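Local coordinates for protein putative agmatinase (Clostridium difficile, PDB 3LHL) that probably hydrolyses agmatine to putrescine and urea at a site that binds two manganese ions, at residues F13-D18 with P91-G96; G95-V100 with N135-V140; V117-A122 with I153-I158; I158-K163 with T216-G221; S209-T214 with V247-D252. All blocks are in the same frame, centred on the assembly; numbering follows the deposited sequence.

From the N terminus, interaction 1 pairs strand 10-15 with strand 90-95, closing a long excursion through strand 57-62 and helix 70-86. Interaction 2 starts where it ends, sharing Gly95 and Gly96, and joins the loop before helix 101-111 to the loop before helix 140-148. Interaction 3 crosses it along the chain, pairing the neighbouring strands 115-120 and 153-158; the two meet at a shared manganese. Interaction 4 takes over at Ile158 and joins two surface loops. Interaction 5 crosses interaction 4 and touches interactions 1 and 2 through Gly96 and Glu248. None nests within another; together they pair neighbouring strands of the parallel sheet and link the loops that follow them.

Interaction 1: F13-D18 with P91-G96; sequences FGVGFD and PFMIGG
The carbonyl oxygen of Phe13 is met twice from the neighbouring strand: Ile94 N donates to Phe13 O at 2.9 Å, in the carbonyl plane, and Met93 CA brings a C-H to Phe13 O at 3.4 Å. On either side of this pair Phe13 N bonds to Phe92 O, and Val15 N to Ile94 O. These alternating bonds mark parallel pairing in the central sheet, where strand 10-15 lies between strands 57-62 and 90-95. The two short segments run with an angle of 34° between them, the twist of the sheet.

Phe13, Val15 and Met93 share one face. Phe13 has CG between its own N and carbonyl carbon (chi1 67°), which brings the ring over Met93: CB of that residue lies 4.2 Å from the Phe13 ring centroid, an off-centre CH-pi contact. Met93, modelled as selenomethionine, first runs extended and then bends at chi3, and SE sits obliquely to the ring in a Met-aromatic contact. Met93 CG packs 3.6 Å from Val15 CG2, while Pro91 CB touches the ring edge at Phe13 CE2, 4.2 Å away. Ile77 of helix 70-86 covers Val15 and Met93. On the other face Ile94 meets Leu267 of helix 258-278, and Gly14, opposite Ile94, adds no bulk there.

Further along, Gly16 centres an inverse gamma turn, its weak bond running from Phe17 N to Val15 O. With the backbone groups of the paired residues largely bonded between strands, the buried side chains need offer only hydrocarbon, selenium and ring surface, which suits this interior between two helical layers.

Interaction 2: G95-V100 with N135-V140; sequences GGEHLV and NSHATV. With MN (manganese (II) ion), chain B.
The manganese centre of the arginase fold lies beyond the C-terminal ends of the parallel strands, and here two of the loops around it meet, with Val140 packed against the metal ligand His98. His98 ND1 binds a manganese ion at 2.2 Å, with Asp121, Asp125 and Asp202. Val140 CG1 stands over one face of that imidazole, 4.0 Å from the His98 ring centroid and 14° off its normal, a CH-pi contact with the side chains nearly perpendicular. CG1 lies between the backbone N and the carbonyl carbon (chi1 70°), which sets it over the ring, while Val140 CG2, anti to the N, rests 3.5 Å from His98 O. A beta-branched residue suits the place because one methyl can cover the ring while the second fills in beside the backbone. His98 NE2 is hydrogen-bonded to Thr200, so the imidazole is held at both nitrogens and its rotation is fixed.

The 95-100 loop follows strand 90-95 and passes through a short 3-10 turn, 98-100, into helix 101-111; the opposing one ends at the start of helix 140-148. No hydrogen bond joins the two. Leu99 spreads its branches along the incoming chain, CD1 lying 3.6 Å from Ser136 O and CD2 lying 3.7 Å from Asn135 O. Glu97 CB touches His137 CB at 4.0 Å, while the carboxylate of Glu97 turns to the hydroxyls of Thr20 and Thr21. The 135-140 loop keeps its shape through bonds of its own: Ser136 OG accepts from Ala138 N at 3.2 Å, an ST turn, and Thr139 OG1 accepts from Ser136 N.

Interaction 3: V117-A122 with I153-I158; sequences VIHFDA and IFQFGI. With MN (manganese (II) ion), chain C; MN (manganese (II) ion), chain B.
Val117 to Phe120 pair residue for residue with Ile153 to Phe156 as parallel strands, their axes 4.6 Å apart and inclined by 19°. His119 is bonded on both sides, its N to Phe154 O and its O to Phe156 N, each at 2.7 Å; Phe154 N to Val117 O and Asp121 N to Phe156 O complete the set, all four donors lying nearly along the C=O axis. Helix 140-148 connects these strands in a beta-alpha-beta unit.

On one face, with CG anti to the carbonyl carbon in both (Phe156 chi1 -61°), Phe120 and Phe156 lie with near-parallel planes, 28° apart, but slid past each other, so Phe120 CE1 meets Phe156 CB at 3.6 Å. Phe185 comes edge-to-face to both. The other face carries His119, whose ring edge faces CG of Gln155.

Past the strand end Asp121 bridges two manganese ions, OD1 to one at 2.3 Å and OD2 to the other at 2.2 Å, while its CB packs against Ile158 CD1, 4.0 Å away. Gly157, with positive phi, lets the chain turn its corner. The last sheet bond, at Asp121 N, holds the backbone of a bridging carboxylate whose negative charge probably helps offset the two cations.

Interaction 4: I158-K163 with T216-G221; sequences IRSGTK and TPEPGG
Arg159 and Glu218 lie alongside each other, heading opposite ways, with guanidinium and carboxylate planes 64° apart, and their charged atoms stay apart, Arg159 NE being 5.4 Å from Glu218 OE2. What Arg159 grips is the backbone. Its CG lies between its own N and carbonyl carbon (chi1 51°), and the chain then runs extended to NE, carrying the guanidinium to the opposite loop. There Arg159 NE and Arg159 NH2 both donate to Glu218 O, each at 3.0 Å. This side-on grip lies in the guanidinium plane, but the carbonyl is approached unequally: NH2 comes in its plane, NE from well above it. A weak bond also runs from NE to Pro219 O. Arginine suits the place because its long chain reaches the loop and NE and NH2, side by side in one plane, can share a single carbonyl oxygen.

Glu218 runs back the other way. Its CG, anti to the backbone N (chi1 -176°), packs 3.7 Å from Arg159 CG, and the bend at chi2 brings the carboxylate beside Ser160, whose CB is 3.5 Å from Glu218 OE1. Two waters fill in the polar links: one donates to Arg159 O at 2.8 Å and weakly to Glu218 OE2, and the other is 3.0 Å from Ser160 OG and donates weakly to Glu218 OE1.

Arg159 NH1 reaches on to Val205 O, tying in the chain just after strand 196-202. The contact therefore joins, at the surface, the loop between strand 153-158 and helix 163-170 to the loop that leads from strand 196-202 into helix 224-227.

Interaction 5: S209-T214 with V247-D252; sequences SVFPGT and VELSPD
Leu249 meets the facing loop first at CB, which lies 3.9 Å from Phe211 CZ. From there CG is anti to the backbone N (chi1 161°), which turns the branch back over the contact, and CD1 does most of the touching: it sits 3.3 Å from Phe211 CZ, a tight approach, and 3.6 Å from Gly213 O. Leu249 CA lies in the plane of the Phe211 ring, at its edge. Elsewhere the leucine side chain touches Ala30 and Met34 of helix 30-38 and Ala263 of helix 258-278, so a branched aliphatic residue fits a place with neighbours on several sides.

Alongside this apolar patch the backbones are joined. Ser250 N donates to Gly213 O at 2.6 Å, from above the carbonyl plane. Gly213 is the centre of an inverse gamma turn, closed by a weak bond from Thr214 N to Pro212 O; with no side chain at Gly213, the turn can lie close against Ser250. Thr214 has its hydroxyl anti to the backbone N, and OG1 donates to Glu248 O at 2.7 Å.

Glu248 follows strand 240-247 with positive phi. Its N bonds to Gly96 O and its OE2 to His98 N. It has been seen as a ligand of a third manganese in this protein; in this model its side chain lies about 3 Å (nearest atoms) from a manganese ion but is not assigned as its ligand. With its backbone carbonyl bonded to Thr214 OG1 and OE2 bonded to His98 N, Glu248 links this loop to the backbone of a metal ligand, consistent with a part in positioning the site.

Interaction 1: F13-D18 with P91-G96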
# COMPACT_ATOMS: atom_id res chain seq x y z
N PHE A 13 -2.91 9.21 -7.01
CA PHE A 13 -1.84 9.54 -7.94
C PHE A 13 -0.90 8.36 -8.08
O PHE A 13 -0.77 7.53 -7.18
CB PHE A 13 -1.09 10.81 -7.48
CG PHE A 13 -0.31 10.66 -6.21
CD1 PHE A 13 1.06 10.40 -6.24
CD2 PHE A 13 -0.94 10.78 -4.97
CE1 PHE A 13 1.79 10.26 -5.06
CE2 PHE A 13 -0.22 10.65 -3.78
CZ PHE A 13 1.15 10.39 -3.83
N GLY A 14 -0.26 8.28 -9.25
CA GLY A 14 0.65 7.18 -9.50
C GLY A 14 2.10 7.60 -9.37
O GLY A 14 2.44 8.77 -9.55
N VAL A 15 2.94 6.62 -9.03
CA VAL A 15 4.37 6.83 -8.88
C VAL A 15 5.06 5.65 -9.55
O VAL A 15 5.29 4.62 -8.92
CB VAL A 15 4.80 6.87 -7.39
CG1 VAL A 15 6.31 7.03 -7.28
CG2 VAL A 15 4.09 8.01 -6.66
N GLY A 16 5.37 5.82 -10.83
CA GLY A 16 6.03 4.76 -11.58
C GLY A 16 7.52 4.76 -11.33
O GLY A 16 8.32 5.20 -12.17
N PHE A 17 7.90 4.26 -10.16
CA PHE A 17 9.30 4.20 -9.77
C PHE A 17 9.70 2.82 -9.25
O PHE A 17 8.99 2.22 -8.44
CB PHE A 17 9.57 5.23 -8.66
CG PHE A 17 10.92 5.11 -8.02
CD1 PHE A 17 12.06 5.59 -8.66
CD2 PHE A 17 11.06 4.51 -6.78
CE1 PHE A 17 13.31 5.48 -8.08
CE2 PHE A 17 12.32 4.39 -6.18
CZ PHE A 17 13.45 4.88 -6.83
N ASP A 18 10.83 2.31 -9.73
CA ASP A 18 11.35 1.02 -9.26
C ASP A 18 12.87 1.08 -9.21
O ASP A 18 13.56 0.08 -9.36
CB ASP A 18 10.89 -0.15 -10.15
CG ASP A 18 11.19 0.06 -11.62
OD1 ASP A 18 12.26 0.60 -11.97
OD2 ASP A 18 10.34 -0.34 -12.44
N PRO A 91 -4.10 11.15 0.77
CA PRO A 91 -3.28 10.78 -0.38
C PRO A 91 -3.41 9.28 -0.61
O PRO A 91 -3.27 8.49 0.32
CB PRO A 91 -1.87 11.19 0.04
CG PRO A 91 -1.89 10.93 1.52
CD PRO A 91 -3.26 11.46 1.94
N PHE A 92 -3.70 8.89 -1.85
CA PHE A 92 -3.80 7.48 -2.20
C PHE A 92 -2.81 7.27 -3.35
O PHE A 92 -3.07 7.64 -4.49
CB PHE A 92 -5.23 7.15 -2.65
CG PHE A 92 -5.51 5.68 -2.75
CD1 PHE A 92 -6.81 5.22 -2.84
CD2 PHE A 92 -4.47 4.75 -2.76
CE1 PHE A 92 -7.09 3.85 -2.95
CE2 PHE A 92 -4.73 3.38 -2.87
CZ PHE A 92 -6.05 2.94 -2.97
N MSE A 93 -1.67 6.69 -3.01
CA MSE A 93 -0.61 6.44 -3.96
C MSE A 93 -0.64 5.04 -4.58
O MSE A 93 -0.83 4.04 -3.88
CB MSE A 93 0.73 6.70 -3.26
CG MSE A 93 1.97 6.58 -4.13
SE MSE A 93 3.57 7.17 -3.17
CE MSE A 93 3.51 5.91 -1.69
N ILE A 94 -0.48 5.00 -5.90
CA ILE A 94 -0.44 3.75 -6.66
C ILE A 94 0.98 3.72 -7.16
O ILE A 94 1.29 4.26 -8.23
CB ILE A 94 -1.35 3.79 -7.89
CG1 ILE A 94 -2.79 4.14 -7.50
CG2 ILE A 94 -1.29 2.46 -8.61
CD1 ILE A 94 -3.40 3.21 -6.48
N GLY A 95 1.87 3.10 -6.41
CA GLY A 95 3.24 3.11 -6.84
C GLY A 95 3.79 1.89 -7.54
O GLY A 95 3.07 0.99 -7.98
N GLY A 96 5.11 1.95 -7.68
CA GLY A 96 5.87 0.87 -8.25
C GLY A 96 6.38 0.17 -7.00
O GLY A 96 5.57 -0.31 -6.20

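Interaction 2: G95-V100 with N135-V140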
# COMPACT_ATOMS: atom_id res chain seq x y z
N GLY A 95 1.87 3.10 -6.41
CA GLY A 95 3.24 3.11 -6.84
C GLY A 95 3.79 1.89 -7.54
O GLY A 95 3.07 0.99 -7.98
N GLY A 96 5.11 1.95 -7.68
CA GLY A 96 5.87 0.87 -8.25
C GLY A 96 6.38 0.17 -7.00
O GLY A 96 5.57 -0.31 -6.20
N GLU A 97 7.69 0.16 -6.79
CA GLU A 97 8.23 -0.52 -5.62
C GLU A 97 7.75 0.04 -4.28
O GLU A 97 7.28 1.18 -4.18
CB GLU A 97 9.76 -0.52 -5.66
CG GLU A 97 10.40 0.83 -5.56
CD GLU A 97 11.90 0.72 -5.51
OE1 GLU A 97 12.50 0.25 -6.51
OE2 GLU A 97 12.49 1.11 -4.47
N HIS A 98 7.90 -0.78 -3.25
CA HIS A 98 7.44 -0.41 -1.92
C HIS A 98 8.16 0.76 -1.26
O HIS A 98 7.66 1.35 -0.31
CB HIS A 98 7.50 -1.64 -1.01
CG HIS A 98 6.40 -1.69 0.01
ND1 HIS A 98 6.08 -2.84 0.70
CD2 HIS A 98 5.54 -0.74 0.44
CE1 HIS A 98 5.07 -2.58 1.52
NE2 HIS A 98 4.73 -1.32 1.38
N LEU A 99 9.33 1.13 -1.77
CA LEU A 99 10.05 2.24 -1.16
C LEU A 99 9.28 3.57 -1.24
O LEU A 99 9.44 4.41 -0.36
CB LEU A 99 11.44 2.40 -1.80
CG LEU A 99 12.36 3.45 -1.17
CD1 LEU A 99 12.56 3.17 0.32
CD2 LEU A 99 13.70 3.43 -1.89
N VAL A 100 8.44 3.74 -2.26
CA VAL A 100 7.68 4.98 -2.41
C VAL A 100 6.84 5.28 -1.17
O VAL A 100 6.45 6.42 -0.93
CB VAL A 100 6.72 4.94 -3.64
CG1 VAL A 100 7.51 4.66 -4.91
CG2 VAL A 100 5.62 3.92 -3.43
N ASN A 135 17.92 2.32 1.96
CA ASN A 135 16.64 2.66 1.37
C ASN A 135 16.37 1.76 0.19
O ASN A 135 16.91 1.95 -0.90
CB ASN A 135 16.63 4.13 0.94
CG ASN A 135 16.78 5.08 2.12
OD1 ASN A 135 16.02 4.99 3.09
ND2 ASN A 135 17.75 5.98 2.05
N SER A 136 15.53 0.76 0.43
CA SER A 136 15.16 -0.23 -0.57
C SER A 136 13.72 -0.65 -0.33
O SER A 136 13.15 -0.37 0.72
CB SER A 136 16.08 -1.45 -0.44
OG SER A 136 15.57 -2.58 -1.12
N HIS A 137 13.13 -1.33 -1.31
CA HIS A 137 11.76 -1.79 -1.15
C HIS A 137 11.71 -2.84 -0.04
O HIS A 137 10.68 -3.02 0.61
CB HIS A 137 11.23 -2.40 -2.46
CG HIS A 137 12.09 -3.51 -3.01
ND1 HIS A 137 13.17 -3.27 -3.83
CD2 HIS A 137 12.01 -4.85 -2.87
CE1 HIS A 137 13.73 -4.42 -4.17
NE2 HIS A 137 13.04 -5.40 -3.60
N ALA A 138 12.84 -3.51 0.19
CA ALA A 138 12.95 -4.57 1.20
C ALA A 138 13.27 -4.11 2.62
O ALA A 138 13.34 -4.93 3.54
CB ALA A 138 13.99 -5.59 0.75
N THR A 139 13.47 -2.81 2.81
CA THR A 139 13.78 -2.28 4.14
C THR A 139 12.78 -1.21 4.55
O THR A 139 12.91 -0.63 5.62
CB THR A 139 15.18 -1.62 4.16
OG1 THR A 139 15.12 -0.41 3.40
CG2 THR A 139 16.25 -2.54 3.56
N VAL A 140 11.79 -0.96 3.71
CA VAL A 140 10.81 0.08 3.98
C VAL A 140 10.16 0.07 5.37
O VAL A 140 10.05 1.12 6.00
CB VAL A 140 9.69 0.11 2.88
CG1 VAL A 140 8.79 -1.12 2.99
CG2 VAL A 140 8.88 1.40 3.01
MN MN B . 6.82 -4.90 0.36

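Interaction 3: V117-A122 with I153-I158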
# COMPACT_ATOMS: atom_id res chain seq x y z
N VAL A 117 0.34 2.02 11.60
CA VAL A 117 0.59 1.51 10.26
C VAL A 117 0.06 0.09 10.06
O VAL A 117 0.39 -0.82 10.82
CB VAL A 117 2.11 1.50 9.95
CG1 VAL A 117 2.35 0.93 8.56
CG2 VAL A 117 2.68 2.90 10.08
N ILE A 118 -0.77 -0.09 9.04
CA ILE A 118 -1.30 -1.41 8.72
C ILE A 118 -0.53 -1.82 7.47
O ILE A 118 -0.56 -1.13 6.44
CB ILE A 118 -2.83 -1.36 8.47
CG1 ILE A 118 -3.54 -1.12 9.81
CG2 ILE A 118 -3.31 -2.67 7.84
CD1 ILE A 118 -5.06 -1.12 9.74
N HIS A 119 0.16 -2.96 7.57
CA HIS A 119 1.01 -3.47 6.50
C HIS A 119 0.66 -4.87 5.98
O HIS A 119 0.72 -5.85 6.72
CB HIS A 119 2.45 -3.42 7.03
CG HIS A 119 3.48 -4.05 6.14
ND1 HIS A 119 3.67 -3.65 4.83
CD2 HIS A 119 4.42 -4.99 6.39
CE1 HIS A 119 4.69 -4.32 4.32
NE2 HIS A 119 5.16 -5.13 5.25
N PHE A 120 0.30 -4.95 4.70
CA PHE A 120 -0.02 -6.22 4.06
C PHE A 120 1.14 -6.53 3.12
O PHE A 120 1.54 -5.69 2.31
CB PHE A 120 -1.34 -6.12 3.28
CG PHE A 120 -2.56 -6.19 4.15
CD1 PHE A 120 -3.07 -7.42 4.56
CD2 PHE A 120 -3.18 -5.03 4.60
CE1 PHE A 120 -4.18 -7.50 5.40
CE2 PHE A 120 -4.30 -5.10 5.44
CZ PHE A 120 -4.80 -6.33 5.84
N ASP A 121 1.67 -7.74 3.22
CA ASP A 121 2.84 -8.08 2.41
C ASP A 121 3.16 -9.57 2.53
O ASP A 121 2.73 -10.24 3.48
CB ASP A 121 4.04 -7.28 2.95
CG ASP A 121 5.06 -6.94 1.88
OD1 ASP A 121 5.54 -7.86 1.17
OD2 ASP A 121 5.40 -5.74 1.76
N ALA A 122 3.92 -10.08 1.57
CA ALA A 122 4.35 -11.46 1.59
C ALA A 122 5.70 -11.44 2.30
O ALA A 122 6.14 -12.45 2.87
CB ALA A 122 4.51 -11.98 0.18
N ILE A 153 3.23 -0.60 14.38
CA ILE A 153 3.19 -1.31 13.12
C ILE A 153 2.55 -2.69 13.24
O ILE A 153 2.89 -3.47 14.13
CB ILE A 153 4.61 -1.45 12.54
CG1 ILE A 153 5.25 -0.05 12.47
CG2 ILE A 153 4.57 -2.11 11.17
CD1 ILE A 153 6.70 -0.05 12.07
N PHE A 154 1.61 -2.97 12.33
CA PHE A 154 0.89 -4.24 12.29
C PHE A 154 1.02 -4.84 10.90
O PHE A 154 0.59 -4.24 9.92
CB PHE A 154 -0.58 -4.00 12.64
CG PHE A 154 -0.79 -3.44 14.00
CD1 PHE A 154 -1.12 -4.27 15.07
CD2 PHE A 154 -0.57 -2.08 14.25
CE1 PHE A 154 -1.24 -3.76 16.36
CE2 PHE A 154 -0.68 -1.56 15.53
CZ PHE A 154 -1.02 -2.40 16.59
N GLN A 155 1.62 -6.02 10.83
CA GLN A 155 1.86 -6.67 9.55
C GLN A 155 0.99 -7.91 9.39
O GLN A 155 0.76 -8.64 10.35
CB GLN A 155 3.34 -7.03 9.45
CG GLN A 155 4.24 -5.91 10.00
CD GLN A 155 5.71 -6.16 9.75
OE1 GLN A 155 6.18 -6.12 8.61
NE2 GLN A 155 6.45 -6.41 10.82
N PHE A 156 0.51 -8.13 8.17
CA PHE A 156 -0.37 -9.25 7.88
C PHE A 156 -0.01 -10.01 6.61
O PHE A 156 0.37 -9.40 5.61
CB PHE A 156 -1.81 -8.75 7.75
CG PHE A 156 -2.33 -8.11 8.99
CD1 PHE A 156 -3.02 -8.85 9.94
CD2 PHE A 156 -2.12 -6.75 9.21
CE1 PHE A 156 -3.51 -8.26 11.09
CE2 PHE A 156 -2.60 -6.14 10.37
CZ PHE A 156 -3.29 -6.89 11.31
N GLY A 157 -0.14 -11.33 6.66
CA GLY A 157 0.13 -12.16 5.50
C GLY A 157 1.59 -12.50 5.24
O GLY A 157 1.91 -13.16 4.25
N ILE A 158 2.47 -12.06 6.13
CA ILE A 158 3.90 -12.29 5.99
C ILE A 158 4.26 -13.77 5.90
O ILE A 158 3.80 -14.58 6.71
CB ILE A 158 4.68 -11.67 7.17
CG1 ILE A 158 4.08 -10.31 7.56
CG2 ILE A 158 6.16 -11.53 6.80
CD1 ILE A 158 4.12 -9.25 6.47
MN MN C . 6.49 -7.83 -0.94
MN MN B . 6.82 -4.90 0.36

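Interaction 4: I158-K163 with T216-G221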
# COMPACT_ATOMS: atom_id res chain seq x y z
N ILE A 158 2.47 -12.06 6.13
CA ILE A 158 3.90 -12.29 5.99
C ILE A 158 4.26 -13.77 5.90
O ILE A 158 3.80 -14.58 6.71
CB ILE A 158 4.68 -11.67 7.17
CG1 ILE A 158 4.08 -10.31 7.56
CG2 ILE A 158 6.16 -11.53 6.80
CD1 ILE A 158 4.12 -9.25 6.47
N ARG A 159 5.07 -14.13 4.92
CA ARG A 159 5.47 -15.53 4.76
C ARG A 159 6.88 -15.74 4.21
O ARG A 159 7.24 -16.85 3.85
CB ARG A 159 4.45 -16.25 3.88
CG ARG A 159 4.13 -15.56 2.56
CD ARG A 159 3.07 -16.37 1.79
NE ARG A 159 2.79 -15.85 0.46
CZ ARG A 159 2.11 -14.73 0.21
NH1 ARG A 159 1.64 -13.99 1.21
NH2 ARG A 159 1.89 -14.36 -1.05
N SER A 160 7.67 -14.67 4.14
CA SER A 160 9.02 -14.77 3.61
C SER A 160 9.96 -13.75 4.25
O SER A 160 9.60 -12.60 4.44
CB SER A 160 9.00 -14.56 2.09
OG SER A 160 10.30 -14.43 1.55
N GLY A 161 11.17 -14.19 4.59
CA GLY A 161 12.15 -13.31 5.21
C GLY A 161 13.24 -14.04 5.96
O GLY A 161 13.16 -15.25 6.15
N THR A 162 14.28 -13.32 6.37
CA THR A 162 15.37 -13.92 7.12
C THR A 162 14.87 -14.24 8.53
O THR A 162 13.88 -13.66 8.99
CB THR A 162 16.56 -12.95 7.26
OG1 THR A 162 16.15 -11.82 8.04
CG2 THR A 162 17.03 -12.48 5.89
N LYS A 163 15.55 -15.14 9.23
CA LYS A 163 15.12 -15.47 10.58
C LYS A 163 15.18 -14.24 11.49
O LYS A 163 14.33 -14.06 12.36
CB LYS A 163 15.99 -16.60 11.17
CG LYS A 163 15.53 -17.03 12.55
CD LYS A 163 16.34 -18.17 13.13
CE LYS A 163 15.65 -18.71 14.39
NZ LYS A 163 16.44 -19.75 15.12
N THR A 216 8.60 -10.17 -6.61
CA THR A 216 9.05 -11.33 -5.85
C THR A 216 7.89 -12.21 -5.40
O THR A 216 7.52 -12.21 -4.23
CB THR A 216 9.80 -10.85 -4.59
OG1 THR A 216 10.60 -9.72 -4.92
CG2 THR A 216 10.69 -11.97 -4.02
N PRO A 217 7.30 -12.97 -6.34
CA PRO A 217 6.18 -13.86 -6.04
C PRO A 217 6.50 -14.85 -4.93
O PRO A 217 7.58 -15.45 -4.92
CB PRO A 217 5.93 -14.57 -7.37
CG PRO A 217 6.44 -13.60 -8.38
CD PRO A 217 7.70 -13.08 -7.75
N GLU A 218 5.57 -15.04 -4.00
CA GLU A 218 5.77 -15.97 -2.90
C GLU A 218 4.59 -16.92 -2.74
O GLU A 218 3.48 -16.50 -2.40
CB GLU A 218 5.98 -15.18 -1.60
CG GLU A 218 6.31 -16.04 -0.39
CD GLU A 218 7.65 -16.74 -0.51
OE1 GLU A 218 8.60 -16.13 -1.05
OE2 GLU A 218 7.76 -17.89 -0.04
N PRO A 219 4.81 -18.22 -2.97
CA PRO A 219 3.73 -19.21 -2.84
C PRO A 219 3.17 -19.24 -1.42
O PRO A 219 3.88 -18.91 -0.46
CB PRO A 219 4.41 -20.53 -3.21
CG PRO A 219 5.54 -20.10 -4.11
CD PRO A 219 6.06 -18.86 -3.42
N GLY A 220 1.91 -19.62 -1.28
CA GLY A 220 1.31 -19.70 0.04
C GLY A 220 0.54 -18.48 0.53
O GLY A 220 0.31 -18.35 1.73
N GLY A 221 0.15 -17.58 -0.37
CA GLY A 221 -0.59 -16.41 0.04
C GLY A 221 -2.09 -16.62 -0.05
O GLY A 221 -2.55 -17.72 -0.39
O HOH W 1 9.22 -18.55 2.92
O HOH W 2 11.31 -17.20 0.84

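Interaction 5: S209-T214 with V247-D252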
# COMPACT_ATOMS: atom_id res chain seq x y z
N SER A 209 0.47 -17.49 -7.44
CA SER A 209 -0.26 -18.01 -8.60
C SER A 209 -1.50 -17.19 -8.91
O SER A 209 -2.08 -17.30 -10.00
CB SER A 209 -0.66 -19.47 -8.37
OG SER A 209 0.48 -20.29 -8.22
N VAL A 210 -1.92 -16.37 -7.95
CA VAL A 210 -3.08 -15.51 -8.13
C VAL A 210 -2.63 -14.17 -8.68
O VAL A 210 -3.25 -13.63 -9.60
CB VAL A 210 -3.80 -15.28 -6.78
CG1 VAL A 210 -4.88 -14.21 -6.93
CG2 VAL A 210 -4.39 -16.60 -6.27
N PHE A 211 -1.54 -13.63 -8.12
CA PHE A 211 -1.01 -12.34 -8.53
C PHE A 211 0.47 -12.50 -8.89
O PHE A 211 1.35 -12.08 -8.14
CB PHE A 211 -1.15 -11.33 -7.38
CG PHE A 211 -0.89 -9.89 -7.77
CD1 PHE A 211 -1.91 -9.10 -8.28
CD2 PHE A 211 0.37 -9.33 -7.60
CE1 PHE A 211 -1.68 -7.76 -8.63
CE2 PHE A 211 0.61 -8.00 -7.94
CZ PHE A 211 -0.41 -7.21 -8.45
N PRO A 212 0.76 -13.11 -10.05
CA PRO A 212 2.15 -13.31 -10.46
C PRO A 212 2.82 -12.06 -11.04
O PRO A 212 4.05 -12.01 -11.18
CB PRO A 212 2.04 -14.45 -11.47
CG PRO A 212 0.72 -14.16 -12.13
CD PRO A 212 -0.17 -13.79 -10.97
N GLY A 213 2.01 -11.06 -11.37
CA GLY A 213 2.54 -9.83 -11.93
C GLY A 213 3.16 -8.97 -10.85
O GLY A 213 2.69 -7.85 -10.59
N THR A 214 4.20 -9.49 -10.22
CA THR A 214 4.88 -8.78 -9.14
C THR A 214 6.36 -9.17 -9.14
O THR A 214 6.74 -10.19 -9.71
CB THR A 214 4.24 -9.11 -7.77
OG1 THR A 214 4.70 -8.17 -6.79
CG2 THR A 214 4.60 -10.52 -7.33
N VAL A 247 1.18 -1.25 -3.77
CA VAL A 247 2.43 -1.27 -4.50
C VAL A 247 2.86 -2.64 -4.99
O VAL A 247 2.25 -3.65 -4.66
CB VAL A 247 3.58 -0.70 -3.60
CG1 VAL A 247 3.27 0.74 -3.19
CG2 VAL A 247 3.72 -1.57 -2.36
N GLU A 248 3.93 -2.64 -5.78
CA GLU A 248 4.56 -3.83 -6.32
C GLU A 248 3.86 -4.56 -7.48
O GLU A 248 4.21 -5.69 -7.80
CB GLU A 248 4.88 -4.81 -5.18
CG GLU A 248 5.92 -4.28 -4.19
CD GLU A 248 7.27 -3.96 -4.84
OE1 GLU A 248 7.33 -3.86 -6.09
OE2 GLU A 248 8.28 -3.79 -4.11
N LEU A 249 2.87 -3.91 -8.08
CA LEU A 249 2.23 -4.51 -9.25
C LEU A 249 3.25 -4.32 -10.36
O LEU A 249 3.64 -3.20 -10.67
CB LEU A 249 0.94 -3.77 -9.64
CG LEU A 249 0.53 -4.08 -11.10
CD1 LEU A 249 -0.03 -5.50 -11.21
CD2 LEU A 249 -0.51 -3.07 -11.58
N SER A 250 3.69 -5.43 -10.95
CA SER A 250 4.66 -5.39 -12.04
C SER A 250 3.97 -6.18 -13.15
O SER A 250 4.15 -7.39 -13.27
CB SER A 250 5.96 -6.06 -11.62
OG SER A 250 7.00 -5.74 -12.53
N PRO A 251 3.17 -5.49 -13.98
CA PRO A 251 2.37 -5.94 -15.12
C PRO A 251 2.92 -7.01 -16.05
O PRO A 251 2.37 -8.11 -16.15
CB PRO A 251 2.08 -4.64 -15.88
CG PRO A 251 2.04 -3.63 -14.80
CD PRO A 251 3.22 -4.02 -13.95
N ASP A 252 4.01 -6.69 -16.73
CA ASP A 252 4.60 -7.61 -17.69
C ASP A 252 4.89 -9.02 -17.19
O ASP A 252 4.93 -9.95 -17.99
CB ASP A 252 5.87 -7.00 -18.28
CG ASP A 252 5.63 -5.63 -18.88
OD1 ASP A 252 4.55 -5.44 -19.49
OD2 ASP A 252 6.51 -4.75 -18.76